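Local coordinates for protein WZI (Escherichia coli, PDB 2YNK) that acts as an outer-membrane lectin that underpins assembly of the group 1 capsule in Escherichia coli, binding carbohydrate as a beta-barrel, at residues R11-W16 and N381-T386; N203-V208 and I233-G238; S337-S342 and N394-S399. All blocks are in the same frame, centred on the assembly; numbering follows the deposited sequence.

Interaction 1 (R11-W16 and N381-T386); sequences RNDLAW and NQRWST
Arg-383 and Asp-13 meet in a buried salt bridge, NH2 of the arginine lying 2.9 Å from OD2 of the aspartate. The bond is bent and weak as a hydrogen bond, its N-H...O angle 129°, although the carboxylate and guanidinium planes are only 24° apart. Asn-381 holds the guanidinium from its edge: OD1 lies in the guanidinium plane and takes both NE, at 3.0 Å, and NH2 of Arg-383, at 3.2 Å. The third nitrogen, NH1, donates to the backbone O of Asp-9, so the flat group is fixed in rotation, and OD2 of Asp-13 has a second cationic partner in Arg-57 of helix 49-65. The contact thus ties the N-terminal helix 8-19, which lies inside the beta-barrel, to the wall strand 383-393. Arginine suits this place because its chain, extended from CG to NE, carries its charge to the helix, where the short Asp-13 holds a carboxylate close to the backbone. Trp-384, next along the strand, points to the outside and touches bound dodecane. Farther out, Ile-377 of the neighbouring strand 368-377 packs against the side chains of both Asp-13 and Arg-383.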
loop_
_atom_site.group_PDB
_atom_site.type_symbol
_atom_site.label_atom_id
_atom_site.label_comp_id
_atom_site.label_asym_id
_atom_site.label_seq_id
_atom_site.Cartn_x
_atom_site.Cartn_y
_atom_site.Cartn_z
ATOM N N ARG A 11 -7.693 5.552 3.834
ATOM C CA ARG A 11 -7.933 4.946 2.533
ATOM C C ARG A 11 -9.337 4.393 2.429
ATOM O O ARG A 11 -9.982 4.575 1.412
ATOM C CB ARG A 11 -6.924 3.817 2.235
ATOM C CG ARG A 11 -7.314 3.023 0.998
ATOM C CD ARG A 11 -6.216 2.189 0.376
ATOM N NE ARG A 11 -6.751 1.599 -0.849
ATOM C CZ ARG A 11 -6.388 0.439 -1.386
ATOM N NH1 ARG A 11 -5.441 -0.309 -0.837
ATOM N NH2 ARG A 11 -6.990 0.021 -2.497
ATOM N N ASN A 12 -9.797 3.692 3.457
ATOM C CA ASN A 12 -11.120 3.075 3.415
ATOM C C ASN A 12 -12.234 4.154 3.408
ATOM O O ASN A 12 -13.236 4.025 2.702
ATOM C CB ASN A 12 -11.300 2.094 4.579
ATOM C CG ASN A 12 -10.315 0.925 4.528
ATOM O OD1 ASN A 12 -9.542 0.716 5.463
ATOM N ND2 ASN A 12 -10.334 0.166 3.436
ATOM N N ASP A 13 -12.029 5.220 4.181
ATOM C CA ASP A 13 -12.927 6.360 4.203
ATOM C C ASP A 13 -12.965 7.094 2.846
ATOM O O ASP A 13 -14.040 7.432 2.349
ATOM C CB ASP A 13 -12.551 7.314 5.352
ATOM C CG ASP A 13 -13.120 6.869 6.704
ATOM O OD1 ASP A 13 -13.532 5.699 6.821
ATOM O OD2 ASP A 13 -13.170 7.681 7.654
ATOM N N LEU A 14 -11.803 7.326 2.243
ATOM C CA LEU A 14 -11.751 7.932 0.912
ATOM C C LEU A 14 -12.394 7.018 -0.125
ATOM O O LEU A 14 -13.138 7.483 -0.987
ATOM C CB LEU A 14 -10.306 8.230 0.490
ATOM C CG LEU A 14 -9.568 9.377 1.186
ATOM C CD1 LEU A 14 -8.201 9.567 0.545
ATOM C CD2 LEU A 14 -10.376 10.663 1.120
ATOM N N ALA A 15 -12.100 5.721 -0.041
ATOM C CA ALA A 15 -12.613 4.749 -1.011
ATOM C C ALA A 15 -14.134 4.636 -0.931
ATOM O O ALA A 15 -14.809 4.420 -1.938
ATOM C CB ALA A 15 -11.967 3.385 -0.791
ATOM N N TRP A 16 -14.658 4.773 0.279
ATOM C CA TRP A 16 -16.093 4.760 0.513
ATOM C C TRP A 16 -16.712 5.934 -0.209
ATOM O O TRP A 16 -17.636 5.775 -1.001
ATOM C CB TRP A 16 -16.352 4.819 2.019
ATOM C CG TRP A 16 -17.775 4.578 2.473
ATOM C CD1 TRP A 16 -18.345 3.378 2.879
ATOM C CD2 TRP A 16 -18.841 5.577 2.641
ATOM N NE1 TRP A 16 -19.655 3.560 3.248
ATOM C CE2 TRP A 16 -20.009 4.854 3.139
ATOM C CE3 TRP A 16 -18.936 6.943 2.434
ATOM C CZ2 TRP A 16 -21.214 5.493 3.399
ATOM C CZ3 TRP A 16 -20.153 7.581 2.708
ATOM C CH2 TRP A 16 -21.265 6.870 3.174
ATOM N N ASN A 381 -16.975 6.617 15.064
ATOM C CA ASN A 381 -15.678 6.215 14.523
ATOM C C ASN A 381 -15.053 5.020 15.243
ATOM O O ASN A 381 -13.838 4.911 15.316
ATOM C CB ASN A 381 -14.686 7.375 14.497
ATOM C CG ASN A 381 -13.477 7.096 13.615
ATOM O OD1 ASN A 381 -13.545 6.330 12.651
ATOM N ND2 ASN A 381 -12.368 7.731 13.938
ATOM N N GLN A 382 -15.883 4.137 15.791
ATOM C CA GLN A 382 -15.437 2.804 16.147
ATOM C C GLN A 382 -15.481 1.999 14.861
ATOM O O GLN A 382 -16.365 2.216 14.040
ATOM C CB GLN A 382 -16.361 2.175 17.180
ATOM C CG GLN A 382 -16.243 2.778 18.560
ATOM C CD GLN A 382 -17.145 2.083 19.557
ATOM O OE1 GLN A 382 -17.038 0.873 19.768
ATOM N NE2 GLN A 382 -18.052 2.841 20.169
ATOM N N ARG A 383 -14.537 1.082 14.667
ATOM C CA ARG A 383 -14.520 0.289 13.442
ATOM C C ARG A 383 -14.351 -1.191 13.743
ATOM O O ARG A 383 -13.307 -1.606 14.241
ATOM C CB ARG A 383 -13.404 0.749 12.512
ATOM C CG ARG A 383 -13.160 2.244 12.509
ATOM C CD ARG A 383 -12.273 2.649 11.349
ATOM N NE ARG A 383 -12.351 4.079 11.090
ATOM C CZ ARG A 383 -12.014 4.671 9.948
ATOM N NH1 ARG A 383 -11.552 3.981 8.909
ATOM N NH2 ARG A 383 -12.161 5.988 9.840
ATOM N N TRP A 384 -15.382 -1.976 13.440
ATOM C CA TRP A 384 -15.343 -3.418 13.605
ATOM C C TRP A 384 -15.040 -4.055 12.298
ATOM O O TRP A 384 -15.593 -3.657 11.284
ATOM C CB TRP A 384 -16.681 -3.917 14.075
ATOM C CG TRP A 384 -17.136 -3.185 15.290
ATOM C CD1 TRP A 384 -17.862 -2.004 15.346
ATOM C CD2 TRP A 384 -16.885 -3.550 16.681
ATOM N NE1 TRP A 384 -18.075 -1.625 16.643
ATOM C CE2 TRP A 384 -17.518 -2.511 17.495
ATOM C CE3 TRP A 384 -16.221 -4.588 17.312
ATOM C CZ2 TRP A 384 -17.476 -2.536 18.878
ATOM C CZ3 TRP A 384 -16.184 -4.602 18.708
ATOM C CH2 TRP A 384 -16.796 -3.598 19.469
ATOM N N SER A 385 -14.171 -5.059 12.296
ATOM C CA SER A 385 -13.820 -5.725 11.053
ATOM C C SER A 385 -13.778 -7.234 11.204
ATOM O O SER A 385 -13.593 -7.762 12.298
ATOM C CB SER A 385 -12.495 -5.186 10.516
ATOM O OG SER A 385 -11.734 -4.599 11.554
ATOM N N THR A 386 -13.990 -7.920 10.088
ATOM C CA THR A 386 -13.827 -9.362 10.023
ATOM C C THR A 386 -13.183 -9.732 8.700
ATOM O O THR A 386 -13.516 -9.162 7.656
ATOM C CB THR A 386 -15.167 -10.080 10.188
ATOM O OG1 THR A 386 -15.677 -9.783 11.489
ATOM C CG2 THR A 386 -15.001 -11.588 10.048
#

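Interaction 2 (N203-V208 and I233-G238)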
loop_
_atom_site.group_PDB
_atom_site.type_symbol
_atom_site.label_atom_id
_atom_site.label_comp_id
_atom_site.label_asym_id
_atom_site.label_seq_id
_atom_site.Cartn_x
_atom_site.Cartn_y
_atom_site.Cartn_z
ATOM N N ASN A 203 18.392 -2.308 0.942
ATOM C CA ASN A 203 19.138 -2.368 2.200
ATOM C C ASN A 203 19.493 -3.804 2.554
ATOM O O ASN A 203 18.660 -4.711 2.394
ATOM C CB ASN A 203 18.301 -1.753 3.320
ATOM C CG ASN A 203 19.072 -1.582 4.613
ATOM O OD1 ASN A 203 20.287 -1.415 4.613
ATOM N ND2 ASN A 203 18.355 -1.603 5.725
ATOM N N GLN A 204 20.731 -4.000 3.023
ATOM C CA GLN A 204 21.275 -5.329 3.365
ATOM C C GLN A 204 20.993 -6.351 2.265
ATOM O O GLN A 204 20.714 -7.513 2.540
ATOM C CB GLN A 204 20.697 -5.836 4.692
ATOM C CG GLN A 204 21.166 -5.094 5.937
ATOM C CD GLN A 204 20.667 -5.759 7.212
ATOM O OE1 GLN A 204 19.712 -6.554 7.189
ATOM N NE2 GLN A 204 21.318 -5.447 8.339
ATOM N N TYR A 205 21.050 -5.918 1.014
ATOM C CA TYR A 205 20.667 -6.790 -0.076
ATOM C C TYR A 205 21.909 -7.592 -0.492
ATOM O O TYR A 205 22.566 -7.272 -1.485
ATOM C CB TYR A 205 20.040 -5.978 -1.218
ATOM C CG TYR A 205 19.489 -6.834 -2.312
ATOM C CD1 TYR A 205 18.279 -7.503 -2.162
ATOM C CD2 TYR A 205 20.191 -7.009 -3.483
ATOM C CE1 TYR A 205 17.770 -8.307 -3.172
ATOM C CE2 TYR A 205 19.704 -7.812 -4.499
ATOM C CZ TYR A 205 18.491 -8.455 -4.346
ATOM O OH TYR A 205 18.033 -9.254 -5.375
ATOM N N ASN A 206 22.208 -8.625 0.302
ATOM C CA ASN A 206 23.453 -9.437 0.190
ATOM C C ASN A 206 23.969 -9.731 -1.217
ATOM O O ASN A 206 25.009 -9.233 -1.595
ATOM C CB ASN A 206 23.296 -10.770 0.922
ATOM C CG ASN A 206 24.564 -11.619 0.866
ATOM O OD1 ASN A 206 25.533 -11.345 1.576
ATOM N ND2 ASN A 206 24.561 -12.663 0.024
ATOM N N ALA A 207 23.233 -10.520 -1.990
ATOM C CA ALA A 207 23.707 -10.992 -3.300
ATOM C C ALA A 207 24.271 -9.909 -4.230
ATOM O O ALA A 207 25.110 -10.212 -5.085
ATOM C CB ALA A 207 22.605 -11.763 -4.013
ATOM N N VAL A 208 23.788 -8.672 -4.093
ATOM C CA VAL A 208 24.286 -7.532 -4.883
ATOM C C VAL A 208 24.071 -6.251 -4.077
ATOM O O VAL A 208 23.082 -5.519 -4.276
ATOM C CB VAL A 208 23.559 -7.369 -6.236
ATOM C CG1 VAL A 208 24.315 -6.372 -7.106
ATOM C CG2 VAL A 208 23.404 -8.706 -6.947
ATOM N N ILE A 233 9.029 -1.252 -13.020
ATOM C CA ILE A 233 10.102 -1.254 -12.023
ATOM C C ILE A 233 11.313 -1.954 -12.610
ATOM O O ILE A 233 11.170 -3.005 -13.237
ATOM C CB ILE A 233 9.670 -2.027 -10.758
ATOM C CG1 ILE A 233 9.036 -1.091 -9.736
ATOM C CG2 ILE A 233 10.852 -2.722 -10.107
ATOM C CD1 ILE A 233 10.023 -0.162 -9.067
HETATM N N MSE A 234 12.501 -1.394 -12.418
HETATM C CA MSE A 234 13.713 -2.143 -12.751
HETATM C C MSE A 234 14.644 -2.237 -11.570
HETATM O O MSE A 234 14.891 -1.263 -10.861
HETATM C CB MSE A 234 14.429 -1.622 -13.996
HETATM C CG MSE A 234 14.730 -0.139 -13.947
HETATM SE SE MSE A 234 15.998 0.293 -15.392
HETATM C CE MSE A 234 15.266 2.106 -15.712
ATOM N N GLN A 235 15.153 -3.443 -11.350
ATOM C CA GLN A 235 16.160 -3.708 -10.330
ATOM C C GLN A 235 17.515 -3.573 -11.018
ATOM O O GLN A 235 17.816 -4.322 -11.939
ATOM C CB GLN A 235 15.955 -5.111 -9.769
ATOM C CG GLN A 235 16.529 -5.352 -8.389
ATOM C CD GLN A 235 16.041 -6.654 -7.775
ATOM O OE1 GLN A 235 16.260 -6.915 -6.585
ATOM N NE2 GLN A 235 15.375 -7.481 -8.579
ATOM N N TRP A 236 18.323 -2.617 -10.575
ATOM C CA TRP A 236 19.452 -2.139 -11.365
ATOM C C TRP A 236 20.570 -1.659 -10.469
ATOM O O TRP A 236 20.338 -1.310 -9.317
ATOM C CB TRP A 236 18.944 -1.031 -12.291
ATOM C CG TRP A 236 19.991 -0.343 -13.129
ATOM C CD1 TRP A 236 20.462 -0.716 -14.382
ATOM C CD2 TRP A 236 20.721 0.879 -12.799
ATOM N NE1 TRP A 236 21.414 0.160 -14.827
ATOM C CE2 TRP A 236 21.616 1.136 -13.922
ATOM C CE3 TRP A 236 20.725 1.749 -11.717
ATOM C CZ2 TRP A 236 22.470 2.221 -13.940
ATOM C CZ3 TRP A 236 21.591 2.846 -11.744
ATOM C CH2 TRP A 236 22.443 3.077 -12.829
ATOM N N GLY A 237 21.800 -1.665 -10.969
ATOM C CA GLY A 237 22.948 -1.222 -10.170
ATOM C C GLY A 237 23.388 -2.205 -9.082
ATOM O O GLY A 237 22.870 -3.329 -8.998
ATOM N N GLY A 238 24.342 -1.769 -8.258
ATOM C CA GLY A 238 24.923 -2.588 -7.184
ATOM C C GLY A 238 26.412 -2.830 -7.373
ATOM O O GLY A 238 26.994 -2.406 -8.368
#
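Tyr-205 makes the first approach, sending its phenol toward Gln-235 from a loop that joins two neighbouring strands of the antiparallel barrel, 193-201 and 212-221. The second segment is the end of the next strand, 226-236, with the two glycines that follow it, so the contact lies where the barrel wall gives way to its loops. Tyr-205 is the centre of an inverse gamma turn. Its CG stands anti to the backbone N (chi1 -174°), which directs the ring at the strand. Gln-235 comes from the opposite direction with its chain extended beyond CG, and the amide and ring planes stand 49° apart. OE1 of Gln-235 comes within 3.2 Å of OH of Tyr-205 and 3.5 Å of its CZ, a polar approach without a hydrogen bond. The hydroxyl is instead hydrogen-bonded to the backbone O of Gly-351, in another loop. Tyrosine suits this place because its long, rigid ring carries the hydroxyl past Gln-235 to that third part of the chain.

Beyond Tyr-205 the loop folds back, and the backbone N of Val-208 bonds to O of Tyr-205 at 3.2 Å, while O of Val-208 lies at the edge of the tyrosine ring, in its plane. Val-208 is buried, and its compact branched side chain lies against the glycine backbone. Gly-238 has backbone angles that belong to glycine (phi 118°), and its bare CA is where the valine methyl comes to rest. Gly-237 has positive phi, which also favours glycine, and its O accepts from OH of Tyr-348. CG1 of Val-208, anti to its own backbone N, rests 3.8 Å from CA of Gly-238 and 3.9 Å from O of Gly-237.

Interaction 3 (S337-S342 and N394-S399); sequences SRTNYS and NPENQS
Gln-398 NE2 donates to Asn-340 OD1 in the shortest bond of this contact, 2.7 Å long and nearly straight at 170°. The donor lies in the carbonyl plane of Asn-340, on a lone pair, and the oxygen lies in the amide plane of Gln-398. The two amides are turned 33° from one another, and the side chains run antiparallel, overlapping at their ends. Gln-398 can reach so far because its chain is extended beyond CG, whereas Asn-340, on a shorter stem, presents its oxygen from a backbone of positive phi, a conformation that asparagine tolerates well.

Beside this pair, OG1 of Thr-339 makes a weak hydrogen bond of 3.0 Å to OE2 of Glu-396, the threonine lying across the glutamate. The bend of Glu-396 at chi2 (-58°) turns its carboxylate aside, past the threonine hydroxyl, and brings OE2 alongside OG1. CB of the same glutamate lies 3.8 Å from Asn-340 OD1.

Both segments are loops that follow strands of the beta-barrel, 322-331 and 383-393, so polar side chains join two excursions from the wall. The second holds a type I beta turn from Asn-394 to Asn-397, with Pro-395 and Glu-396 at its corners. Proline fits the first corner because its ring already fixes phi near the value required. Buried Asn-394 braces the chain just beyond: its OD1 accepts from the backbone N of Gln-398 at 2.8 Å, and its ND2 donates to O of Gln-398 at 3.0 Å. This double grip sets the backbone from which Gln-398 reaches across. Asp-366, in a further loop, touches Gln-398 and Pro-395, and its OD1 accepts a weak hydrogen bond from the backbone N of Asn-340.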
loop_
_atom_site.group_PDB
_atom_site.type_symbol
_atom_site.label_atom_id
_atom_site.label_comp_id
_atom_site.label_asym_id
_atom_site.label_seq_id
_atom_site.Cartn_x
_atom_site.Cartn_y
_atom_site.Cartn_z
ATOM N N SER A 337 0.395 -21.288 -13.169
ATOM C CA SER A 337 0.807 -22.677 -13.327
ATOM C C SER A 337 2.271 -22.870 -12.970
ATOM O O SER A 337 2.603 -23.612 -12.045
ATOM C CB SER A 337 0.567 -23.132 -14.765
ATOM O OG SER A 337 1.236 -22.280 -15.679
ATOM N N ARG A 338 3.141 -22.192 -13.711
ATOM C CA ARG A 338 4.592 -22.346 -13.566
ATOM C C ARG A 338 5.058 -21.706 -12.260
ATOM O O ARG A 338 4.583 -20.628 -11.888
ATOM C CB ARG A 338 5.285 -21.720 -14.784
ATOM C CG ARG A 338 6.792 -21.539 -14.720
ATOM C CD ARG A 338 7.265 -20.907 -16.024
ATOM N NE ARG A 338 8.620 -20.360 -15.957
ATOM C CZ ARG A 338 9.166 -19.565 -16.883
ATOM N NH1 ARG A 338 8.484 -19.200 -17.970
ATOM N NH2 ARG A 338 10.408 -19.121 -16.717
ATOM N N THR A 339 5.966 -22.382 -11.557
ATOM C CA THR A 339 6.517 -21.859 -10.305
ATOM C C THR A 339 8.021 -21.644 -10.411
ATOM O O THR A 339 8.640 -21.949 -11.428
ATOM C CB THR A 339 6.228 -22.785 -9.103
ATOM O OG1 THR A 339 7.198 -23.837 -9.054
ATOM C CG2 THR A 339 4.832 -23.387 -9.194
ATOM N N ASN A 340 8.588 -21.103 -9.340
ATOM C CA ASN A 340 10.026 -20.869 -9.213
ATOM C C ASN A 340 10.584 -19.812 -10.170
ATOM O O ASN A 340 11.775 -19.818 -10.478
ATOM C CB ASN A 340 10.805 -22.198 -9.333
ATOM C CG ASN A 340 11.837 -22.382 -8.230
ATOM O OD1 ASN A 340 11.732 -21.801 -7.148
ATOM N ND2 ASN A 340 12.832 -23.218 -8.496
ATOM N N TYR A 341 9.730 -18.894 -10.615
ATOM C CA TYR A 341 10.151 -17.775 -11.473
ATOM C C TYR A 341 9.632 -16.404 -11.004
ATOM O O TYR A 341 10.271 -15.383 -11.250
ATOM C CB TYR A 341 9.721 -18.031 -12.915
ATOM C CG TYR A 341 10.317 -17.076 -13.927
ATOM C CD1 TYR A 341 11.666 -17.142 -14.264
ATOM C CD2 TYR A 341 9.527 -16.106 -14.553
ATOM C CE1 TYR A 341 12.216 -16.273 -15.188
ATOM C CE2 TYR A 341 10.068 -15.235 -15.487
ATOM C CZ TYR A 341 11.412 -15.326 -15.801
ATOM O OH TYR A 341 11.952 -14.463 -16.727
ATOM N N SER A 342 8.483 -16.366 -10.336
ATOM C CA SER A 342 7.958 -15.086 -9.847
ATOM C C SER A 342 8.827 -14.551 -8.712
ATOM O O SER A 342 9.184 -15.282 -7.788
ATOM C CB SER A 342 6.501 -15.208 -9.408
ATOM O OG SER A 342 5.645 -15.247 -10.533
ATOM N N ASN A 394 4.424 -20.218 -1.051
ATOM C CA ASN A 394 5.778 -20.761 -1.240
ATOM C C ASN A 394 5.865 -22.287 -1.479
ATOM O O ASN A 394 6.591 -23.004 -0.782
ATOM C CB ASN A 394 6.686 -20.323 -0.078
ATOM C CG ASN A 394 8.169 -20.442 -0.412
ATOM O OD1 ASN A 394 8.541 -20.912 -1.492
ATOM N ND2 ASN A 394 9.027 -20.026 0.519
ATOM N N PRO A 395 5.152 -22.783 -2.500
ATOM C CA PRO A 395 5.116 -24.222 -2.767
ATOM C C PRO A 395 6.495 -24.855 -3.021
ATOM O O PRO A 395 6.657 -26.054 -2.808
ATOM C CB PRO A 395 4.236 -24.320 -4.018
ATOM C CG PRO A 395 4.384 -23.004 -4.686
ATOM C CD PRO A 395 4.498 -22.012 -3.569
ATOM N N GLU A 396 7.464 -24.053 -3.466
ATOM C CA GLU A 396 8.834 -24.515 -3.725
ATOM C C GLU A 396 9.800 -24.291 -2.555
ATOM O O GLU A 396 11.010 -24.429 -2.727
ATOM C CB GLU A 396 9.392 -23.818 -4.979
ATOM C CG GLU A 396 8.618 -24.105 -6.258
ATOM C CD GLU A 396 8.544 -25.589 -6.573
ATOM O OE1 GLU A 396 9.556 -26.301 -6.368
ATOM O OE2 GLU A 396 7.466 -26.049 -7.011
ATOM N N ASN A 397 9.271 -23.959 -1.380
ATOM C CA ASN A 397 10.084 -23.700 -0.180
ATOM C C ASN A 397 11.332 -22.861 -0.447
ATOM O O ASN A 397 12.422 -23.190 0.008
ATOM C CB ASN A 397 10.452 -25.007 0.521
ATOM C CG ASN A 397 9.244 -25.722 1.086
ATOM O OD1 ASN A 397 8.948 -25.625 2.271
ATOM N ND2 ASN A 397 8.532 -26.437 0.237
ATOM N N GLN A 398 11.140 -21.767 -1.176
ATOM C CA GLN A 398 12.216 -20.861 -1.559
ATOM C C GLN A 398 12.749 -20.109 -0.347
ATOM O O GLN A 398 11.993 -19.434 0.356
ATOM C CB GLN A 398 11.721 -19.828 -2.590
ATOM C CG GLN A 398 11.029 -20.409 -3.818
ATOM C CD GLN A 398 10.455 -19.359 -4.750
ATOM O OE1 GLN A 398 9.885 -18.344 -4.317
ATOM N NE2 GLN A 398 10.585 -19.602 -6.044
ATOM N N SER A 399 14.058 -20.214 -0.120
ATOM C CA SER A 399 14.731 -19.452 0.931
ATOM C C SER A 399 14.625 -17.916 0.759
ATOM O O SER A 399 14.643 -17.182 1.744
ATOM C CB SER A 399 16.195 -19.840 0.971
ATOM O OG SER A 399 16.812 -19.542 -0.275
#

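All three contacts belong to one antiparallel beta-barrel but involve different parts of it. Interaction 1 joins the N-terminal helix 8-19 to strand 383-393, closing a sequence span within which interaction 2 is nested. Interaction 2 comes before interaction 3 along the chain, and interactions 1 and 3 cross, because 337-342 lies between the two segments of interaction 1 while 394-399 comes after both. Interactions 2 and 3 have nearest atoms about 10 Å apart and centres 20 Å apart. Interaction 1 lies across the chain's centre from interaction 2, their centres 36 Å apart. One contact therefore links a helix inside the barrel to its wall, one a loop to the end of strand 226-236, and one two loops to each other.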